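Side-chain contacts in glutamate racemase (Campylobacter jejuni, PDB 3UHF), which belongs to the Asp/Glu/hydantoin racemase family, has a two-domain alpha/beta fold with parallel sheets, and here holds D-glutamic acid in its pocket: residues K41-E45 with A46-D50; F252-S255 with S256-S260; D80-Q84 with F85-M89. All blocks are in the same frame, centred on the assembly; numbering follows the deposited sequence.

Contact 1 (K41-E45 with A46-D50); sequences KSLYE and ARLFD
Leu43, on the last turn of helix 37-45, meets both Leu48 and Phe49 from the loop that follows, and one methyl does the work: CD2 of Leu43 is 4.1 Å from CE1 of Phe49 and 4.2 Å from CD1 of Leu48. The methyl comes to the edge of the Phe49 ring, close to its plane, whereas CB of Leu48 sits over the centre of one face of that ring. Phe49 therefore has its CE1 edge against the helix and one face against its own neighbour. The turn about the CB-CG bond of Leu43 (chi2 168°) leaves CD2 as the methyl that reaches the loop. All three residues are buried; helix 227-238 packs on Leu43 and Leu48, and strand 26-31 on Leu43 and Phe49.

Backbone bonds close the turn. Ala46 N donates to Ser42 O, and Arg47 N donates to Tyr44 O at 3.2 Å. Leu43 O is instead served by water 1, which donates to it at 2.8 Å and accepts from Phe49 N, so that a single water ties the helix end to the loop.

The other flank is looser. Glu45 is exposed, and its extended chain leads away from the loop to form a salt bridge with Lys41, one helical turn back; NZ of Lys41 meets OE2 of Glu45 at 2.9 Å, on the syn side of the carboxylate but tilted out of its plane. Arg47 also turns outward; of its side chain, CG comes nearest the helix, 3.7 Å from Glu45 O, while NH1 makes a weak hydrogen bond to Asn245 O. The positive phi of Arg47 (53°) and the two bonds back into the last turn identify a Schellman motif, here ending the helix that leads into strand 51-56.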
loop_
_atom_site.group_PDB
_atom_site.type_symbol
_atom_site.label_atom_id
_atom_site.label_comp_id
_atom_site.label_asym_id
_atom_site.label_seq_id
_atom_site.Cartn_x
_atom_site.Cartn_y
_atom_site.Cartn_z
ATOM N N LYS A 41 -2.652 6.805 6.266
ATOM C CA LYS A 41 -2.078 8.100 6.609
ATOM C C LYS A 41 -2.147 9.070 5.431
ATOM O O LYS A 41 -2.567 10.214 5.587
ATOM C CB LYS A 41 -0.635 7.931 7.082
ATOM C CG LYS A 41 0.027 9.216 7.556
ATOM C CD LYS A 41 1.353 8.883 8.239
ATOM C CE LYS A 41 1.984 10.104 8.881
ATOM N NZ LYS A 41 2.384 11.111 7.864
ATOM N N SER A 42 -1.747 8.615 4.246
ATOM C CA SER A 42 -1.775 9.486 3.072
ATOM C C SER A 42 -3.192 9.919 2.741
ATOM O O SER A 42 -3.434 11.093 2.444
ATOM C CB SER A 42 -1.164 8.777 1.857
ATOM O OG SER A 42 0.149 8.326 2.138
ATOM N N LEU A 43 -4.126 8.969 2.782
ATOM C CA LEU A 43 -5.529 9.261 2.459
ATOM C C LEU A 43 -6.152 10.242 3.436
ATOM O O LEU A 43 -6.911 11.134 3.055
ATOM C CB LEU A 43 -6.349 7.972 2.442
ATOM C CG LEU A 43 -5.937 6.939 1.395
ATOM C CD1 LEU A 43 -6.630 5.611 1.670
ATOM C CD2 LEU A 43 -6.285 7.449 -0.005
ATOM N N TYR A 44 -5.808 10.063 4.701
ATOM C CA TYR A 44 -6.315 10.871 5.795
ATOM C C TYR A 44 -5.792 12.299 5.707
ATOM O O TYR A 44 -6.557 13.267 5.819
ATOM C CB TYR A 44 -5.853 10.209 7.095
ATOM C CG TYR A 44 -6.339 10.818 8.378
ATOM C CD1 TYR A 44 -7.695 10.895 8.673
ATOM C CD2 TYR A 44 -5.436 11.272 9.323
ATOM C CE1 TYR A 44 -8.134 11.435 9.872
ATOM C CE2 TYR A 44 -5.861 11.811 10.520
ATOM C CZ TYR A 44 -7.207 11.888 10.792
ATOM O OH TYR A 44 -7.619 12.432 11.987
ATOM N N GLU A 45 -4.487 12.442 5.515
ATOM C CA GLU A 45 -3.888 13.773 5.487
ATOM C C GLU A 45 -4.279 14.551 4.234
ATOM O O GLU A 45 -4.300 15.786 4.239
ATOM C CB GLU A 45 -2.367 13.687 5.659
ATOM C CG GLU A 45 -1.976 13.048 6.994
ATOM C CD GLU A 45 -0.472 12.923 7.198
ATOM O OE1 GLU A 45 0.304 13.179 6.248
ATOM O OE2 GLU A 45 -0.064 12.558 8.324
ATOM N N ALA A 46 -4.621 13.832 3.169
ATOM C CA ALA A 46 -5.066 14.469 1.926
ATOM C C ALA A 46 -6.478 15.066 2.018
ATOM O O ALA A 46 -6.909 15.803 1.124
ATOM C CB ALA A 46 -4.978 13.477 0.768
ATOM N N ARG A 47 -7.188 14.741 3.096
ATOM C CA ARG A 47 -8.547 15.234 3.335
ATOM C C ARG A 47 -9.516 14.986 2.182
ATOM O O ARG A 47 -10.217 15.898 1.739
ATOM C CB ARG A 47 -8.523 16.719 3.709
ATOM C CG ARG A 47 -7.742 16.990 4.987
ATOM C CD ARG A 47 -8.187 18.271 5.669
ATOM N NE ARG A 47 -7.511 18.441 6.951
ATOM C CZ ARG A 47 -7.900 19.288 7.898
ATOM N NH1 ARG A 47 -8.972 20.048 7.714
ATOM N NH2 ARG A 47 -7.218 19.373 9.032
ATOM N N LEU A 48 -9.560 13.745 1.711
ATOM C CA LEU A 48 -10.381 13.389 0.560
ATOM C C LEU A 48 -11.764 12.908 0.973
ATOM O O LEU A 48 -12.735 13.065 0.227
ATOM C CB LEU A 48 -9.710 12.270 -0.239
ATOM C CG LEU A 48 -8.291 12.458 -0.774
ATOM C CD1 LEU A 48 -7.813 11.153 -1.391
ATOM C CD2 LEU A 48 -8.226 13.582 -1.785
ATOM N N PHE A 49 -11.852 12.305 2.153
ATOM C CA PHE A 49 -13.069 11.609 2.558
ATOM C C PHE A 49 -13.592 12.062 3.910
ATOM O O PHE A 49 -12.850 12.608 4.726
ATOM C CB PHE A 49 -12.809 10.106 2.592
ATOM C CG PHE A 49 -12.144 9.599 1.361
ATOM C CD1 PHE A 49 -10.856 9.104 1.410
ATOM C CD2 PHE A 49 -12.794 9.659 0.139
ATOM C CE1 PHE A 49 -10.231 8.647 0.267
ATOM C CE2 PHE A 49 -12.172 9.205 -1.008
ATOM C CZ PHE A 49 -10.889 8.702 -0.941
ATOM N N ASP A 50 -14.877 11.812 4.137
ATOM C CA ASP A 50 -15.529 12.187 5.382
ATOM C C ASP A 50 -15.379 11.072 6.410
ATOM O O ASP A 50 -15.340 11.328 7.610
ATOM C CB ASP A 50 -17.012 12.463 5.134
ATOM C CG ASP A 50 -17.236 13.583 4.137
ATOM O OD1 ASP A 50 -16.676 14.679 4.349
ATOM O OD2 ASP A 50 -17.952 13.361 3.133
HETATM O O HOH W 1 -9.590 11.491 3.661
#

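Contact 2 (F252-S255 with S256-S260); sequences FYAS and SDVES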
loop_
_atom_site.group_PDB
_atom_site.type_symbol
_atom_site.label_atom_id
_atom_site.label_comp_id
_atom_site.label_asym_id
_atom_site.label_seq_id
_atom_site.Cartn_x
_atom_site.Cartn_y
_atom_site.Cartn_z
ATOM N N PHE A 252 -11.607 1.574 13.081
ATOM C CA PHE A 252 -10.644 0.491 12.927
ATOM C C PHE A 252 -11.248 -0.854 13.294
ATOM O O PHE A 252 -11.875 -0.997 14.344
ATOM C CB PHE A 252 -9.418 0.761 13.800
ATOM C CG PHE A 252 -8.654 1.977 13.387
ATOM C CD1 PHE A 252 -8.889 3.202 13.995
ATOM C CD2 PHE A 252 -7.706 1.897 12.376
ATOM C CE1 PHE A 252 -8.187 4.329 13.603
ATOM C CE2 PHE A 252 -7.002 3.024 11.976
ATOM C CZ PHE A 252 -7.250 4.243 12.588
ATOM N N TYR A 253 -11.047 -1.835 12.424
ATOM C CA TYR A 253 -11.424 -3.213 12.707
ATOM C C TYR A 253 -10.267 -4.151 12.401
ATOM O O TYR A 253 -9.443 -3.866 11.537
ATOM C CB TYR A 253 -12.642 -3.607 11.883
ATOM C CG TYR A 253 -13.861 -2.764 12.176
ATOM C CD1 TYR A 253 -14.780 -3.151 13.145
ATOM C CD2 TYR A 253 -14.099 -1.583 11.485
ATOM C CE1 TYR A 253 -15.901 -2.382 13.416
ATOM C CE2 TYR A 253 -15.222 -0.806 11.747
ATOM C CZ TYR A 253 -16.116 -1.209 12.711
ATOM O OH TYR A 253 -17.234 -0.443 12.972
ATOM N N ALA A 254 -10.192 -5.268 13.118
ATOM C CA ALA A 254 -9.141 -6.231 12.848
ATOM C C ALA A 254 -9.611 -7.625 13.207
ATOM O O ALA A 254 -10.461 -7.796 14.089
ATOM C CB ALA A 254 -7.865 -5.877 13.624
ATOM N N SER A 255 -9.055 -8.625 12.534
ATOM C CA SER A 255 -9.449 -10.004 12.806
ATOM C C SER A 255 -8.808 -10.544 14.087
ATOM O O SER A 255 -9.122 -11.653 14.525
ATOM C CB SER A 255 -9.145 -10.901 11.611
ATOM O OG SER A 255 -7.787 -10.801 11.227
ATOM N N SER A 256 -7.912 -9.765 14.683
ATOM C CA SER A 256 -7.373 -10.101 16.005
ATOM C C SER A 256 -6.882 -8.843 16.712
ATOM O O SER A 256 -6.440 -7.910 16.054
ATOM C CB SER A 256 -6.233 -11.114 15.885
ATOM O OG SER A 256 -5.129 -10.552 15.202
ATOM N N ASP A 257 -6.985 -8.821 18.040
ATOM C CA ASP A 257 -6.382 -7.768 18.869
ATOM C C ASP A 257 -6.484 -6.373 18.246
ATOM O O ASP A 257 -5.472 -5.761 17.898
ATOM C CB ASP A 257 -4.914 -8.104 19.149
ATOM C CG ASP A 257 -4.305 -7.223 20.233
ATOM O OD1 ASP A 257 -5.050 -6.451 20.871
ATOM O OD2 ASP A 257 -3.077 -7.301 20.447
ATOM N N VAL A 258 -7.708 -5.889 18.081
ATOM C CA VAL A 258 -7.922 -4.615 17.408
ATOM C C VAL A 258 -7.316 -3.441 18.185
ATOM O O VAL A 258 -6.921 -2.442 17.592
ATOM C CB VAL A 258 -9.418 -4.376 17.081
ATOM C CG1 VAL A 258 -10.226 -4.089 18.352
ATOM C CG2 VAL A 258 -9.568 -3.244 16.065
ATOM N N GLU A 259 -7.216 -3.568 19.506
ATOM C CA GLU A 259 -6.673 -2.476 20.310
ATOM C C GLU A 259 -5.202 -2.205 19.975
ATOM O O GLU A 259 -4.751 -1.064 20.011
ATOM C CB GLU A 259 -6.875 -2.730 21.812
ATOM C CG GLU A 259 -8.344 -2.676 22.245
ATOM C CD GLU A 259 -9.048 -1.398 21.797
ATOM O OE1 GLU A 259 -10.224 -1.475 21.373
ATOM O OE2 GLU A 259 -8.429 -0.313 21.876
ATOM N N SER A 260 -4.463 -3.259 19.648
ATOM C CA SER A 260 -3.080 -3.099 19.226
ATOM C C SER A 260 -3.017 -2.336 17.900
ATOM O O SER A 260 -2.137 -1.497 17.691
ATOM C CB SER A 260 -2.400 -4.462 19.083
ATOM O OG SER A 260 -1.086 -4.326 18.573
#
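Ala254 and Val258 face each other across a tight strand-to-helix connection, where strand 249-254, at the border of a parallel sheet, gives way to helix 258-268. Both CB atoms point toward the opposing segment, and the packing is made by one branch of the valine: CG2 of Val258 lies 4.0 Å from CB of Ala254. The same methyl rests against the strand backbone, 3.6 Å from Ala254 N and 3.7 Å from Phe252 O, so it meets main chain as much as side chain. With chi1 at 71°, CG2 stands opposite the valine's own backbone N, which directs it at the strand, while CG1 takes the position between N and the carbonyl carbon.

Phe252 starts toward the helix, but its ring leads away from Val258 and packs on Lys262 and Ala265 farther along helix 258-268, as well as on Leu37 and Leu40. Tyr253, on the next strand position, turns away from the helix.

At the bend, the hydroxyl of Ser255 is engaged outside the two segments, OG being hydrogen-bonded with Asp57 OD1 and Ala59 N, and Ser256 O is bonded to Thr58 OG1; both links join the bend to the loop after strand 51-56.

Asp257 occupies the N-cap. Its CG is opposite the backbone N, which brings the carboxylate round to the first turn of the helix. There Ser260 N is shared between two oxygens of Asp257, and both bonds are weak: 3.5 Å to the capping OD1 and 3.2 Å to the backbone O.

Contact 3 (D80-Q84 with F85-M89); sequences DFFEQ and FQIDM
Gln84 and Phe85 run side by side in the same direction, with the glutamine amide plane stacked 22° from the plane of the ring. CG of Gln84 lies over one face of Phe85, 3.7 Å from the ring centroid, a CH-pi contact. Beyond CG the extended chain carries the amide along the ring, and NE2 of Gln84 donates to Phe81 O at 2.9 Å. That bond lies in the carbonyl plane, on a lone pair, and nearly in the amide plane, which fixes the rotation of the amide. The same NE2 sits over the rim of one face of Phe81.

The Phe81 and Phe85 rings are neither stacked nor perpendicular: their planes make 56°, with CE2 of Phe81 3.5 Å from CE2 of Phe85. CG of Phe81 is opposite its backbone N (chi1 173°), which swings its ring toward Phe85. The Phe81 ring also stacks on Tyr55.

On the buried side, Phe82 crosses Ile87 at a slant, CD2 of the ring being 3.9 Å from CD1 of Ile87. Phe82 also packs on Ile53, Tyr55 and Phe30.

Phe85 N donates to Phe82 O at 2.9 Å. This bond closes a type I beta turn from Phe82 to Phe85, on the way from helix 68-82 to strand 89-92 in a parallel alpha/beta fold.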
loop_
_atom_site.group_PDB
_atom_site.type_symbol
_atom_site.label_atom_id
_atom_site.label_comp_id
_atom_site.label_asym_id
_atom_site.label_seq_id
_atom_site.Cartn_x
_atom_site.Cartn_y
_atom_site.Cartn_z
ATOM N N ASP A 80 -16.525 -9.457 1.885
ATOM C CA ASP A 80 -17.718 -9.825 2.644
ATOM C C ASP A 80 -17.848 -9.001 3.922
ATOM O O ASP A 80 -18.926 -8.517 4.240
ATOM C CB ASP A 80 -17.700 -11.307 3.009
ATOM C CG ASP A 80 -17.942 -12.210 1.824
ATOM O OD1 ASP A 80 -18.395 -11.720 0.773
ATOM O OD2 ASP A 80 -17.682 -13.424 1.959
ATOM N N PHE A 81 -16.743 -8.844 4.647
ATOM C CA PHE A 81 -16.740 -8.062 5.881
ATOM C C PHE A 81 -17.209 -6.634 5.651
ATOM O O PHE A 81 -17.949 -6.076 6.459
ATOM C CB PHE A 81 -15.345 -8.028 6.516
ATOM C CG PHE A 81 -15.251 -7.111 7.701
ATOM C CD1 PHE A 81 -15.677 -7.535 8.954
ATOM C CD2 PHE A 81 -14.754 -5.823 7.566
ATOM C CE1 PHE A 81 -15.605 -6.690 10.050
ATOM C CE2 PHE A 81 -14.682 -4.972 8.656
ATOM C CZ PHE A 81 -15.108 -5.406 9.899
ATOM N N PHE A 82 -16.769 -6.048 4.542
ATOM C CA PHE A 82 -17.048 -4.651 4.245
ATOM C C PHE A 82 -18.488 -4.401 3.823
ATOM O O PHE A 82 -18.987 -3.277 3.919
ATOM C CB PHE A 82 -16.106 -4.151 3.150
ATOM C CG PHE A 82 -14.828 -3.583 3.674
ATOM C CD1 PHE A 82 -13.645 -4.287 3.559
ATOM C CD2 PHE A 82 -14.812 -2.350 4.302
ATOM C CE1 PHE A 82 -12.468 -3.767 4.049
ATOM C CE2 PHE A 82 -13.630 -1.828 4.791
ATOM C CZ PHE A 82 -12.464 -2.540 4.667
ATOM N N GLU A 83 -19.164 -5.441 3.355
ATOM C CA GLU A 83 -20.481 -5.240 2.753
ATOM C C GLU A 83 -21.533 -4.784 3.766
ATOM O O GLU A 83 -22.610 -4.333 3.385
ATOM C CB GLU A 83 -20.937 -6.478 1.972
ATOM C CG GLU A 83 -21.637 -7.541 2.788
ATOM C CD GLU A 83 -22.126 -8.694 1.926
ATOM O OE1 GLU A 83 -21.625 -8.835 0.789
ATOM O OE2 GLU A 83 -23.011 -9.453 2.380
ATOM N N GLN A 84 -21.201 -4.870 5.051
ATOM C CA GLN A 84 -22.092 -4.406 6.106
ATOM C C GLN A 84 -22.014 -2.889 6.303
ATOM O O GLN A 84 -22.809 -2.318 7.049
ATOM C CB GLN A 84 -21.761 -5.110 7.424
ATOM C CG GLN A 84 -20.415 -4.713 8.004
ATOM C CD GLN A 84 -20.030 -5.521 9.239
ATOM O OE1 GLN A 84 -20.595 -5.337 10.319
ATOM N NE2 GLN A 84 -19.059 -6.416 9.082
ATOM N N PHE A 85 -21.072 -2.236 5.628
ATOM C CA PHE A 85 -20.781 -0.827 5.910
ATOM C C PHE A 85 -21.327 0.207 4.920
ATOM O O PHE A 85 -21.337 1.400 5.224
ATOM C CB PHE A 85 -19.272 -0.620 6.093
ATOM C CG PHE A 85 -18.734 -1.214 7.361
ATOM C CD1 PHE A 85 -18.997 -0.619 8.583
ATOM C CD2 PHE A 85 -17.974 -2.370 7.335
ATOM C CE1 PHE A 85 -18.512 -1.165 9.753
ATOM C CE2 PHE A 85 -17.485 -2.918 8.504
ATOM C CZ PHE A 85 -17.756 -2.314 9.713
ATOM N N GLN A 86 -21.773 -0.244 3.753
ATOM C CA GLN A 86 -22.242 0.665 2.700
ATOM C C GLN A 86 -21.183 1.699 2.295
ATOM O O GLN A 86 -21.400 2.902 2.422
ATOM C CB GLN A 86 -23.539 1.381 3.113
ATOM C CG GLN A 86 -24.739 0.465 3.317
ATOM C CD GLN A 86 -24.898 0.011 4.758
ATOM O OE1 GLN A 86 -24.824 0.813 5.691
ATOM N NE2 GLN A 86 -25.120 -1.285 4.945
ATOM N N ILE A 87 -20.037 1.228 1.810
ATOM C CA ILE A 87 -18.961 2.133 1.410
ATOM C C ILE A 87 -19.083 2.552 -0.051
ATOM O O ILE A 87 -19.636 1.820 -0.871
ATOM C CB ILE A 87 -17.576 1.516 1.644
ATOM C CG1 ILE A 87 -17.468 0.159 0.946
ATOM C CG2 ILE A 87 -17.309 1.353 3.133
ATOM C CD1 ILE A 87 -16.080 -0.481 1.077
ATOM N N ASP A 88 -18.551 3.730 -0.365
ATOM C CA ASP A 88 -18.616 4.286 -1.714
ATOM C C ASP A 88 -17.552 3.693 -2.631
ATOM O O ASP A 88 -17.734 3.639 -3.849
ATOM C CB ASP A 88 -18.476 5.807 -1.675
ATOM C CG ASP A 88 -19.642 6.480 -0.973
ATOM O OD1 ASP A 88 -20.768 5.932 -1.021
ATOM O OD2 ASP A 88 -19.430 7.554 -0.371
ATOM N N MET A 89 -16.434 3.278 -2.039
ATOM C CA MET A 89 -15.405 2.550 -2.757
ATOM C C MET A 89 -14.448 1.870 -1.781
ATOM O O MET A 89 -14.421 2.184 -0.589
ATOM C CB MET A 89 -14.635 3.451 -3.725
ATOM C CG MET A 89 -13.596 4.341 -3.104
ATOM S SD MET A 89 -12.786 5.360 -4.368
ATOM C CE MET A 89 -11.975 6.566 -3.341
#

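In the fold
All three contacts lie at turns around the parallel sheet containing strands 26-31, 51-56 and 249-254. Contacts 1 and 3 are at the ends of helices that lead into strands, and contact 2 is where a strand leads into a helix. Contact 3 touches both others: CE of Met89 is 3.4 Å from CZ of Phe49 in contact 1, and CB of Tyr253 in contact 2 is 3.6 Å from CZ of Phe81. Contacts 1 and 2 do not touch, their nearest atoms being about 8 Å apart. None contributes a pocket residue: the side chains of Ser42, Ser255 and Phe82 are about 13, 11 and 13 Å from the bound D-glutamic acid.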